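Local coordinates for uncharacterized protein AF_1382 (Archaeoglobus fulgidus DSM 4304, PDB 2QVO) that is of unknown function but folds as a winged-helix domain, consistent with a role in binding DNA, at residues Leu15-Leu18 and Met19-Tyr23; Asn29-Ile33 and Gln34-Ser38; Gln78-Ala81 and Gln82-Ser86. One frame throughout, in Å; residues are numbered along the deposited sequence.

Contact 1 of 3, residues Leu15-Leu18 and Met19-Tyr23; sequences LEIL and MTIYY
On helix 12-26, the first long helix of a winged-helix domain, Thr20 bonds back to the carbonyl of Glu16 one turn earlier. The carbonyl oxygen of Glu16 takes two bonds from Thr20. Thr20 OG1 donates to Glu16 O at 2.6 Å, while Thr20 N reaches the same Glu16 O at 3.0 Å, and the two donors arrive from opposite faces of the carbonyl plane. Thr20 OG1 lies beside its own backbone N (chi1 -62°), which turns it back along the helix onto that carbonyl and so gives the hydroxyl a mate inside the helix. Thr20 CG2 is left to meet Tyr35.

A quarter turn round, Leu15 and Met19 pack at an oblique angle, Leu15 CD1 lying 3.8 Å from Met19 CG. Met19 N also donates to Leu15 O, 2.9 Å away. The methionine bends at both outer torsions (chi2 -43°, chi3 -78°), and this fold carries its CE methyl toward helix 75-90.

On the inner side Ile17 CG2 is a looser neighbour of Ile21 CD1, at 4.2 Å. Ile21 CG1 comes down closer over Ile17 O, 3.2 Å away. These isoleucines meet Ile51 of helix 44-56 and Ile36, while Leu18 and Tyr22 rest on Leu73. Such a first helix, packed against helices 33-39 and 44-56 and against strand 68-73, is consistent with the three-helix core of a winged helix-turn-helix fold.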
ATOM      1  N   LEU A  15       1.341  -6.786   2.350  1.00 19.52           N
ATOM      2  CA  LEU A  15       0.385  -6.286   3.347  1.00 19.13           C
ATOM      3  C   LEU A  15       0.802  -4.932   3.923  1.00 18.70           C
ATOM      4  O   LEU A  15      -0.008  -3.996   3.958  1.00 17.53           O
ATOM      5  CB  LEU A  15       0.225  -7.282   4.502  1.00 19.78           C
ATOM      6  CG  LEU A  15      -0.619  -6.723   5.652  1.00 21.02           C
ATOM      7  CD1 LEU A  15      -2.064  -6.670   5.235  1.00 24.61           C
ATOM      8  CD2 LEU A  15      -0.441  -7.538   6.928  1.00 24.91           C
ATOM      9  N   GLU A  16       2.049  -4.852   4.392  1.00 18.31           N
ATOM     10  CA  GLU A  16       2.589  -3.634   4.997  1.00 18.86           C
ATOM     11  C   GLU A  16       2.517  -2.459   4.021  1.00 17.57           C
ATOM     12  O   GLU A  16       2.223  -1.337   4.433  1.00 17.17           O
ATOM     13  CB  GLU A  16       4.044  -3.815   5.440  1.00 19.54           C
ATOM     14  CG  GLU A  16       4.239  -4.584   6.742  1.00 22.02           C
ATOM     15  CD  GLU A  16       5.701  -4.964   6.976  1.00 22.32           C
ATOM     16  OE1 GLU A  16       6.608  -4.246   6.476  1.00 29.28           O
ATOM     17  OE2 GLU A  16       5.943  -5.982   7.659  0.10 23.62           O
ATOM     18  N   ILE A  17       2.792  -2.715   2.747  1.00 16.01           N
ATOM     19  CA  ILE A  17       2.703  -1.671   1.717  1.00 15.51           C
ATOM     20  C   ILE A  17       1.258  -1.176   1.563  1.00 15.53           C
ATOM     21  O   ILE A  17       0.975   0.037   1.595  1.00 14.25           O
ATOM     22  CB  ILE A  17       3.338  -2.142   0.378  1.00 15.52           C
ATOM     23  CG1 ILE A  17       4.849  -2.314   0.582  1.00 15.86           C
ATOM     24  CG2 ILE A  17       3.081  -1.139  -0.752  1.00 16.20           C
ATOM     25  CD1 ILE A  17       5.525  -3.234  -0.418  1.00 13.50           C
ATOM     26  N   LEU A  18       0.334  -2.125   1.431  1.00 14.63           N
ATOM     27  CA  LEU A  18      -1.068  -1.784   1.288  1.00 14.31           C
ATOM     28  C   LEU A  18      -1.613  -0.975   2.460  1.00 14.03           C
ATOM     29  O   LEU A  18      -2.329   0.010   2.242  1.00 14.84           O
ATOM     30  CB  LEU A  18      -1.903  -3.067   1.134  1.00 14.16           C
ATOM     31  CG  LEU A  18      -3.389  -2.808   0.886  1.00 15.87           C
ATOM     32  CD1 LEU A  18      -3.614  -2.062  -0.428  1.00 16.78           C
ATOM     33  CD2 LEU A  18      -4.176  -4.152   0.924  1.00 13.82           C
ATOM     34  N   MET A  19      -1.299  -1.400   3.683  1.00 13.24           N
ATOM     35  CA  MET A  19      -1.862  -0.778   4.877  1.00 14.24           C
ATOM     36  C   MET A  19      -1.189   0.571   5.091  1.00 13.86           C
ATOM     37  O   MET A  19      -1.829   1.495   5.562  1.00 13.22           O
ATOM     38  CB  MET A  19      -1.743  -1.676   6.115  1.00 14.29           C
ATOM     39  CG  MET A  19      -2.610  -2.990   6.008  1.00 15.30           C
ATOM     40  SD  MET A  19      -4.260  -2.750   5.344  1.00 19.57           S
ATOM     41  CE  MET A  19      -5.050  -2.084   6.800  1.00 20.96           C
ATOM     42  N   THR A  20       0.082   0.681   4.699  1.00 14.07           N
ATOM     43  CA  THR A  20       0.771   1.994   4.734  1.00 13.80           C
ATOM     44  C   THR A  20       0.091   3.035   3.854  1.00 13.86           C
ATOM     45  O   THR A  20      -0.115   4.181   4.280  1.00 14.14           O
ATOM     46  CB  THR A  20       2.277   1.879   4.346  1.00 14.12           C
ATOM     47  OG1 THR A  20       2.950   1.045   5.298  1.00 14.49           O
ATOM     48  CG2 THR A  20       2.939   3.260   4.346  1.00 13.54           C
ATOM     49  N   ILE A  21      -0.255   2.656   2.626  1.00 13.19           N
ATOM     50  CA  ILE A  21      -0.986   3.544   1.721  1.00 13.26           C
ATOM     51  C   ILE A  21      -2.331   3.918   2.339  1.00 14.21           C
ATOM     52  O   ILE A  21      -2.729   5.077   2.324  1.00 13.93           O
ATOM     53  CB  ILE A  21      -1.207   2.880   0.332  1.00 13.66           C
ATOM     54  CG1 ILE A  21       0.140   2.494  -0.295  1.00 12.15           C
ATOM     55  CG2 ILE A  21      -2.016   3.793  -0.625  1.00 13.26           C
ATOM     56  CD1 ILE A  21       0.008   1.548  -1.504  1.00 13.68           C
ATOM     57  N   TYR A  22      -3.025   2.915   2.869  1.00 14.21           N
ATOM     58  CA  TYR A  22      -4.328   3.105   3.493  1.00 15.35           C
ATOM     59  C   TYR A  22      -4.277   4.156   4.619  1.00 15.08           C
ATOM     60  O   TYR A  22      -5.007   5.165   4.571  1.00 15.58           O
ATOM     61  CB  TYR A  22      -4.845   1.750   4.000  1.00 15.86           C
ATOM     62  CG  TYR A  22      -6.142   1.825   4.776  1.00 17.52           C
ATOM     63  CD1 TYR A  22      -7.364   2.009   4.118  1.00 18.58           C
ATOM     64  CD2 TYR A  22      -6.142   1.722   6.162  1.00 18.54           C
ATOM     65  CE1 TYR A  22      -8.560   2.088   4.841  1.00 20.72           C
ATOM     66  CE2 TYR A  22      -7.331   1.791   6.892  1.00 21.84           C
ATOM     67  CZ  TYR A  22      -8.524   1.973   6.229  1.00 19.79           C
ATOM     68  OH  TYR A  22      -9.683   2.052   6.972  1.00 22.59           O
ATOM     69  N   TYR A  23      -3.413   3.934   5.604  1.00 15.01           N
ATOM     70  CA  TYR A  23      -3.330   4.827   6.762  1.00 14.96           C
ATOM     71  C   TYR A  23      -2.799   6.207   6.400  1.00 14.13           C
ATOM     72  O   TYR A  23      -3.282   7.208   6.912  1.00 12.89           O
ATOM     73  CB  TYR A  23      -2.518   4.213   7.893  1.00 16.48           C
ATOM     74  CG  TYR A  23      -3.289   3.122   8.600  1.00 19.06           C
ATOM     75  CD1 TYR A  23      -4.444   3.427   9.334  1.00 20.59           C
ATOM     76  CD2 TYR A  23      -2.888   1.799   8.514  1.00 19.99           C
ATOM     77  CE1 TYR A  23      -5.164   2.440   9.978  1.00 22.27           C
ATOM     78  CE2 TYR A  23      -3.611   0.790   9.149  1.00 21.82           C
ATOM     79  CZ  TYR A  23      -4.743   1.124   9.879  1.00 21.78           C
ATOM     80  OH  TYR A  23      -5.459   0.139  10.520  1.00 23.44           O
TER

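Contact 2 of 3, residues Asn29-Ile33 and Gln34-Ser38; sequences NDVYI and QYIAS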
ATOM      1  N   ASN A  29      -2.618  12.574   3.734  1.00 18.90           N
ATOM      2  CA  ASN A  29      -1.403  12.777   2.976  1.00 17.49           C
ATOM      3  C   ASN A  29      -1.528  12.252   1.562  1.00 17.99           C
ATOM      4  O   ASN A  29      -2.156  11.198   1.347  1.00 17.76           O
ATOM      5  CB  ASN A  29      -0.220  12.074   3.649  1.00 17.92           C
ATOM      6  CG  ASN A  29       0.276  12.804   4.882  0.60 17.92           C
ATOM      7  OD1 ASN A  29       0.520  12.199   5.926  0.30 17.72           O
ATOM      8  ND2 ASN A  29       0.413  14.113   4.771  1.00 15.58           N
ATOM      9  N   ASP A  30      -0.919  12.963   0.604  1.00 16.98           N
ATOM     10  CA  ASP A  30      -0.585  12.357  -0.689  1.00 16.87           C
ATOM     11  C   ASP A  30       0.418  11.262  -0.335  1.00 16.34           C
ATOM     12  O   ASP A  30       1.274  11.456   0.534  1.00 15.27           O
ATOM     13  CB  ASP A  30       0.068  13.353  -1.655  1.00 17.10           C
ATOM     14  CG  ASP A  30      -0.922  14.350  -2.263  1.00 19.76           C
ATOM     15  OD1 ASP A  30      -2.073  13.982  -2.547  1.00 22.25           O
ATOM     16  OD2 ASP A  30      -0.532  15.512  -2.462  1.00 21.89           O
ATOM     17  N   VAL A  31       0.275  10.088  -0.944  1.00 15.97           N
ATOM     18  CA  VAL A  31       1.152   8.983  -0.611  1.00 15.69           C
ATOM     19  C   VAL A  31       2.285   8.909  -1.622  1.00 16.31           C
ATOM     20  O   VAL A  31       2.069   8.638  -2.788  1.00 15.61           O
ATOM     21  CB  VAL A  31       0.413   7.602  -0.510  1.00 16.01           C
ATOM     22  CG1 VAL A  31       1.366   6.560   0.081  1.00 14.50           C
ATOM     23  CG2 VAL A  31      -0.821   7.709   0.374  1.00 15.41           C
ATOM     24  N   TYR A  32       3.504   9.153  -1.158  1.00 17.85           N
ATOM     25  CA  TYR A  32       4.669   9.073  -2.038  1.00 18.94           C
ATOM     26  C   TYR A  32       5.353   7.740  -1.899  1.00 18.82           C
ATOM     27  O   TYR A  32       5.486   7.221  -0.801  1.00 18.97           O
ATOM     28  CB  TYR A  32       5.657  10.180  -1.677  1.00 19.56           C
ATOM     29  CG  TYR A  32       5.010  11.541  -1.602  1.00 20.08           C
ATOM     30  CD1 TYR A  32       4.469  12.125  -2.738  1.00 19.52           C
ATOM     31  CD2 TYR A  32       4.919  12.232  -0.392  1.00 20.38           C
ATOM     32  CE1 TYR A  32       3.874  13.362  -2.694  1.00 22.18           C
ATOM     33  CE2 TYR A  32       4.318  13.484  -0.329  1.00 22.64           C
ATOM     34  CZ  TYR A  32       3.803  14.045  -1.491  1.00 22.08           C
ATOM     35  OH  TYR A  32       3.202  15.275  -1.471  1.00 23.21           O
ATOM     36  N   ILE A  33       5.844   7.204  -3.014  1.00 20.37           N
ATOM     37  CA  ILE A  33       6.522   5.913  -2.981  1.00 21.33           C
ATOM     38  C   ILE A  33       7.700   5.921  -2.013  1.00 21.96           C
ATOM     39  O   ILE A  33       7.943   4.930  -1.344  1.00 21.86           O
ATOM     40  CB  ILE A  33       6.943   5.429  -4.398  1.00 21.69           C
ATOM     41  CG1 ILE A  33       7.045   3.894  -4.412  1.00 22.96           C
ATOM     42  CG2 ILE A  33       8.213   6.122  -4.857  1.00 22.81           C
ATOM     43  CD1 ILE A  33       6.695   3.241  -5.752  1.00 24.86           C
ATOM     44  N   GLN A  34       8.388   7.066  -1.927  1.00 22.50           N
ATOM     45  CA  GLN A  34       9.528   7.270  -1.027  1.00 23.43           C
ATOM     46  C   GLN A  34       9.121   7.116   0.444  1.00 22.97           C
ATOM     47  O   GLN A  34       9.840   6.509   1.231  1.00 23.63           O
ATOM     48  CB  GLN A  34      10.137   8.673  -1.248  1.00 24.04           C
ATOM     49  CG  GLN A  34      10.604   8.984  -2.678  1.00 26.38           C
ATOM     50  CD  GLN A  34       9.487   9.323  -3.664  0.80 29.13           C
ATOM     51  OE1 GLN A  34       8.389   9.691  -3.274  1.00 31.11           O
ATOM     52  NE2 GLN A  34       9.782   9.206  -4.964  0.60 30.92           N
ATOM     53  N   TYR A  35       7.961   7.663   0.794  1.00 22.02           N
ATOM     54  CA  TYR A  35       7.421   7.531   2.143  1.00 21.38           C
ATOM     55  C   TYR A  35       7.073   6.077   2.499  1.00 20.36           C
ATOM     56  O   TYR A  35       7.401   5.607   3.599  1.00 20.17           O
ATOM     57  CB  TYR A  35       6.199   8.433   2.336  1.00 22.11           C
ATOM     58  CG  TYR A  35       5.411   8.092   3.578  1.00 22.73           C
ATOM     59  CD1 TYR A  35       5.785   8.589   4.821  1.00 22.49           C
ATOM     60  CD2 TYR A  35       4.306   7.237   3.511  1.00 23.25           C
ATOM     61  CE1 TYR A  35       5.063   8.267   5.966  1.00 22.97           C
ATOM     62  CE2 TYR A  35       3.588   6.902   4.647  1.00 23.86           C
ATOM     63  CZ  TYR A  35       3.973   7.411   5.868  1.00 23.02           C
ATOM     64  OH  TYR A  35       3.245   7.074   6.983  1.00 24.95           O
ATOM     65  N   ILE A  36       6.399   5.373   1.589  1.00 19.46           N
ATOM     66  CA  ILE A  36       6.077   3.958   1.817  1.00 18.59           C
ATOM     67  C   ILE A  36       7.348   3.191   2.137  1.00 19.23           C
ATOM     68  O   ILE A  36       7.398   2.428   3.102  1.00 17.85           O
ATOM     69  CB  ILE A  36       5.354   3.315   0.617  1.00 18.23           C
ATOM     70  CG1 ILE A  36       4.028   4.030   0.330  1.00 17.86           C
ATOM     71  CG2 ILE A  36       5.073   1.825   0.890  1.00 17.76           C
ATOM     72  CD1 ILE A  36       3.452   3.680  -1.050  1.00 16.79           C
ATOM     73  N   ALA A  37       8.378   3.429   1.323  1.00 19.99           N
ATOM     74  CA  ALA A  37       9.701   2.845   1.531  1.00 21.80           C
ATOM     75  C   ALA A  37      10.274   3.160   2.914  1.00 22.47           C
ATOM     76  O   ALA A  37      10.851   2.280   3.528  1.00 24.34           O
ATOM     77  CB  ALA A  37      10.668   3.305   0.445  1.00 21.24           C
ATOM     78  N   SER A  38      10.109   4.394   3.401  1.00 24.75           N
ATOM     79  CA  SER A  38      10.624   4.776   4.744  1.00 25.49           C
ATOM     80  C   SER A  38       9.937   3.999   5.873  1.00 25.90           C
ATOM     81  O   SER A  38      10.541   3.758   6.928  1.00 26.96           O
ATOM     82  CB  SER A  38      10.515   6.286   5.002  1.00 26.30           C
ATOM     83  OG  SER A  38       9.212   6.679   5.441  1.00 27.71           O
TER
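The Tyr32 ring and the Gln34 amide meet obliquely, their planes 47° apart. The amide oxygen comes in beside the root of the ring: Gln34 OE1 stands 3.2 Å from Tyr32 CB. One ring face of Tyr32 carries Asp30 O, offset toward the rim and 3.7 Å above the plane. The bend in Gln34 at chi2 (77°) folds its amide back over the start of helix 33-39, where Gln34 NE2 also lies 3.5 Å from Ile33 CG2. That methyl sits between the backbone N and carbonyl carbon of Ile33, a crowded position.

Tyr32 occupies the N-cap, and its carbonyl opens the helical bonding: Ile36 N donates to Tyr32 O at 3.2 Å. Ala37 N follows with a bond to Ile33 O at 3.1 Å.

Val31 and Ile36 cross at about a right angle, Val31 CG1 touching Ile36 CG1 at 3.7 Å and Ile36 CD1 just as closely. Ile36 also reaches Ile21, Val47 and Ile71. An alanine at Ile36 would take away that branch, and Val31 CG1 would probably lose its partner and a gap open toward Ile21. Val31 and Ile33 bond through their backbones to strand 68-73. A short strand running straight into a helix, which helix 44-56 then follows, is consistent with the entry to the helix-turn-helix of a winged-helix domain.

Contact 3 of 3, residues Gln78-Ala81 and Gln82-Ser86; sequences QKIA and QQIKS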
ATOM      1  N   GLN A  78      -9.268   0.367  -1.558  1.00 18.13           N
ATOM      2  CA  GLN A  78      -9.717   0.854  -0.254  1.00 18.39           C
ATOM      3  C   GLN A  78     -10.558  -0.182   0.491  1.00 17.76           C
ATOM      4  O   GLN A  78     -10.354  -0.409   1.687  1.00 17.82           O
ATOM      5  CB  GLN A  78     -10.499   2.180  -0.368  1.00 18.85           C
ATOM      6  CG  GLN A  78     -11.009   2.659   0.984  1.00 22.32           C
ATOM      7  CD  GLN A  78     -11.023   4.166   1.143  1.00 28.00           C
ATOM      8  OE1 GLN A  78     -10.978   4.916   0.167  0.70 30.04           O
ATOM      9  NE2 GLN A  78     -11.094   4.620   2.392  1.00 30.36           N
ATOM     10  N   LYS A  79     -11.514  -0.777  -0.211  1.00 17.84           N
ATOM     11  CA  LYS A  79     -12.391  -1.801   0.376  1.00 18.52           C
ATOM     12  C   LYS A  79     -11.567  -2.964   0.948  1.00 18.21           C
ATOM     13  O   LYS A  79     -11.730  -3.350   2.103  1.00 18.56           O
ATOM     14  CB  LYS A  79     -13.348  -2.323  -0.689  1.00 19.20           C
ATOM     15  CG  LYS A  79     -14.563  -1.437  -0.985  1.00 21.87           C
ATOM     16  CD  LYS A  79     -15.307  -2.032  -2.175  1.00 26.09           C
ATOM     17  CE  LYS A  79     -16.726  -1.532  -2.308  1.00 28.89           C
ATOM     18  NZ  LYS A  79     -17.408  -2.261  -3.421  1.00 31.45           N
ATOM     19  N   ILE A  80     -10.661  -3.488   0.133  1.00 17.85           N
ATOM     20  CA  ILE A  80      -9.746  -4.556   0.564  1.00 17.22           C
ATOM     21  C   ILE A  80      -8.954  -4.162   1.819  1.00 17.02           C
ATOM     22  O   ILE A  80      -8.935  -4.896   2.803  1.00 16.29           O
ATOM     23  CB  ILE A  80      -8.813  -4.984  -0.582  1.00 17.39           C
ATOM     24  CG1 ILE A  80      -9.616  -5.700  -1.675  1.00 17.99           C
ATOM     25  CG2 ILE A  80      -7.647  -5.874  -0.058  1.00 16.89           C
ATOM     26  CD1 ILE A  80      -8.873  -5.894  -2.969  1.00 21.28           C
ATOM     27  N   ALA A  81      -8.323  -2.986   1.805  1.00 17.15           N
ATOM     28  CA  ALA A  81      -7.568  -2.542   2.985  1.00 17.47           C
ATOM     29  C   ALA A  81      -8.418  -2.463   4.242  1.00 17.71           C
ATOM     30  O   ALA A  81      -7.978  -2.840   5.316  1.00 17.33           O
ATOM     31  CB  ALA A  81      -6.879  -1.193   2.719  1.00 17.47           C
ATOM     32  N   GLN A  82      -9.631  -1.942   4.112  1.00 18.99           N
ATOM     33  CA  GLN A  82     -10.533  -1.822   5.243  1.00 20.06           C
ATOM     34  C   GLN A  82     -10.879  -3.183   5.862  1.00 20.00           C
ATOM     35  O   GLN A  82     -10.925  -3.323   7.093  1.00 19.53           O
ATOM     36  CB  GLN A  82     -11.791  -1.071   4.815  1.00 20.71           C
ATOM     37  CG  GLN A  82     -11.557   0.429   4.736  1.00 24.07           C
ATOM     38  CD  GLN A  82     -12.671   1.196   4.042  1.00 26.40           C
ATOM     39  OE1 GLN A  82     -13.571   0.612   3.418  1.00 29.02           O
ATOM     40  NE2 GLN A  82     -12.612   2.515   4.146  1.00 26.31           N
ATOM     41  N   GLN A  83     -11.079  -4.176   5.000  1.00 20.41           N
ATOM     42  CA  GLN A  83     -11.393  -5.543   5.430  1.00 20.37           C
ATOM     43  C   GLN A  83     -10.182  -6.211   6.087  1.00 19.87           C
ATOM     44  O   GLN A  83     -10.322  -6.909   7.087  1.00 19.39           O
ATOM     45  CB  GLN A  83     -11.897  -6.378   4.251  1.00 21.37           C
ATOM     46  CG  GLN A  83     -13.231  -5.924   3.646  1.00 24.95           C
ATOM     47  CD  GLN A  83     -14.446  -6.388   4.438  0.90 29.30           C
ATOM     48  OE1 GLN A  83     -14.560  -7.562   4.813  1.00 32.97           O
ATOM     49  NE2 GLN A  83     -15.365  -5.462   4.697  0.80 30.69           N
ATOM     50  N   ILE A  84      -8.988  -5.963   5.553  1.00 19.26           N
ATOM     51  CA  ILE A  84      -7.766  -6.467   6.173  1.00 19.48           C
ATOM     52  C   ILE A  84      -7.550  -5.853   7.570  1.00 20.09           C
ATOM     53  O   ILE A  84      -7.166  -6.544   8.520  1.00 19.59           O
ATOM     54  CB  ILE A  84      -6.537  -6.253   5.272  1.00 18.84           C
ATOM     55  CG1 ILE A  84      -6.627  -7.157   4.032  1.00 19.34           C
ATOM     56  CG2 ILE A  84      -5.260  -6.520   6.062  1.00 18.83           C
ATOM     57  CD1 ILE A  84      -5.546  -6.924   2.975  1.00 19.82           C
ATOM     58  N   LYS A  85      -7.812  -4.552   7.689  1.00 20.98           N
ATOM     59  CA  LYS A  85      -7.781  -3.876   8.984  1.00 22.33           C
ATOM     60  C   LYS A  85      -8.629  -4.632  10.019  1.00 22.25           C
ATOM     61  O   LYS A  85      -8.170  -4.895  11.133  1.00 21.87           O
ATOM     62  CB  LYS A  85      -8.263  -2.427   8.848  1.00 22.24           C
ATOM     63  CG  LYS A  85      -8.249  -1.642  10.164  1.00 24.32           C
ATOM     64  CD  LYS A  85      -8.994  -0.318  10.043  1.00 25.48           C
ATOM     65  CE  LYS A  85      -8.774   0.545  11.293  1.00 28.90           C
ATOM     66  NZ  LYS A  85      -9.115  -0.193  12.552  1.00 32.06           N
ATOM     67  N   SER A  86      -9.855  -4.988   9.653  1.00 22.69           N
ATOM     68  CA  SER A  86     -10.702  -5.754  10.578  1.00 23.81           C
ATOM     69  C   SER A  86     -10.110  -7.124  10.910  1.00 23.34           C
ATOM     70  O   SER A  86     -10.167  -7.552  12.060  1.00 23.55           O
ATOM     71  CB  SER A  86     -12.143  -5.872  10.079  1.00 24.01           C
ATOM     72  OG  SER A  86     -12.204  -6.538   8.839  1.00 27.74           O
TER
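Ala81 O receives the amide of Lys85 in a nearly straight bond, Lys85 N to Ala81 O 2.9 Å with 165° at the hydrogen. It is one of four consecutive i to i+4 bonds that carry helix 75-90, the closing helix of this winged-helix fold. Ile84 N donates to Ile80 O at 3.0 Å, and Gln82 N to Gln78 O at the same length. Gln83 N reaches Lys79 O at 3.1 Å, completing an unbroken run of main-chain donors and acceptors. One more bond uses a side chain: Ser86 OG turns back three residues to Gln83 O, 2.6 Å away, so the hydroxyl finds its acceptor on its own helix.

Around this frame the CG atoms of Gln82 and Gln83 come back onto carbonyls of the earlier turn. Gln78 and Gln82 cross obliquely one turn apart, with Gln82 CG 3.4 Å from Gln78 O. Gln83 behaves much the same way on the neighbouring line of the helix: CG stands anti to its carbonyl carbon (chi1 -65°) and thus comes down to 3.4 Å from Lys79 O, after which a bend at chi2 leads the amide away from the earlier turn. Lys85 has CG anti to its backbone N, and its chain is extended until a final bend at chi4; its NZ makes a weak, long ion pair with Asp89.

The inner side belongs to small and branched residues. Ala81, with just a methyl, lets Tyr22 of helix 12-26 come close, and Ile84 is met by Leu15 and by Phe10. Ile80, which also touches Met59, lies side by side with Ile84, both chains pointing the same way, and the methyl Ile80 CG2 rests 3.8 Å from Ile84 CD1.

How the contacts relate
Contact 1 is the buried one, near the middle of the chain, and the other two lie on either side of it, about 19 Å apart between centres and without touching. Contact 2, partly buried, joins it through aliphatic packing: Ile21 CG1 meets Ile36 CD1 at 3.6 Å. Contact 3, at the surface, leans on its other flank, where Leu15 CD1 lies 3.3 Å from Ile84 CG2. Contacts 1 and 3 are each internal to one long helix, whereas contact 2 spans a change from strand to helix. Their chemistry follows depth: mostly aliphatic side chains at the centre, tyrosines and a glutamine at the helix start, glutamines and lysines outside.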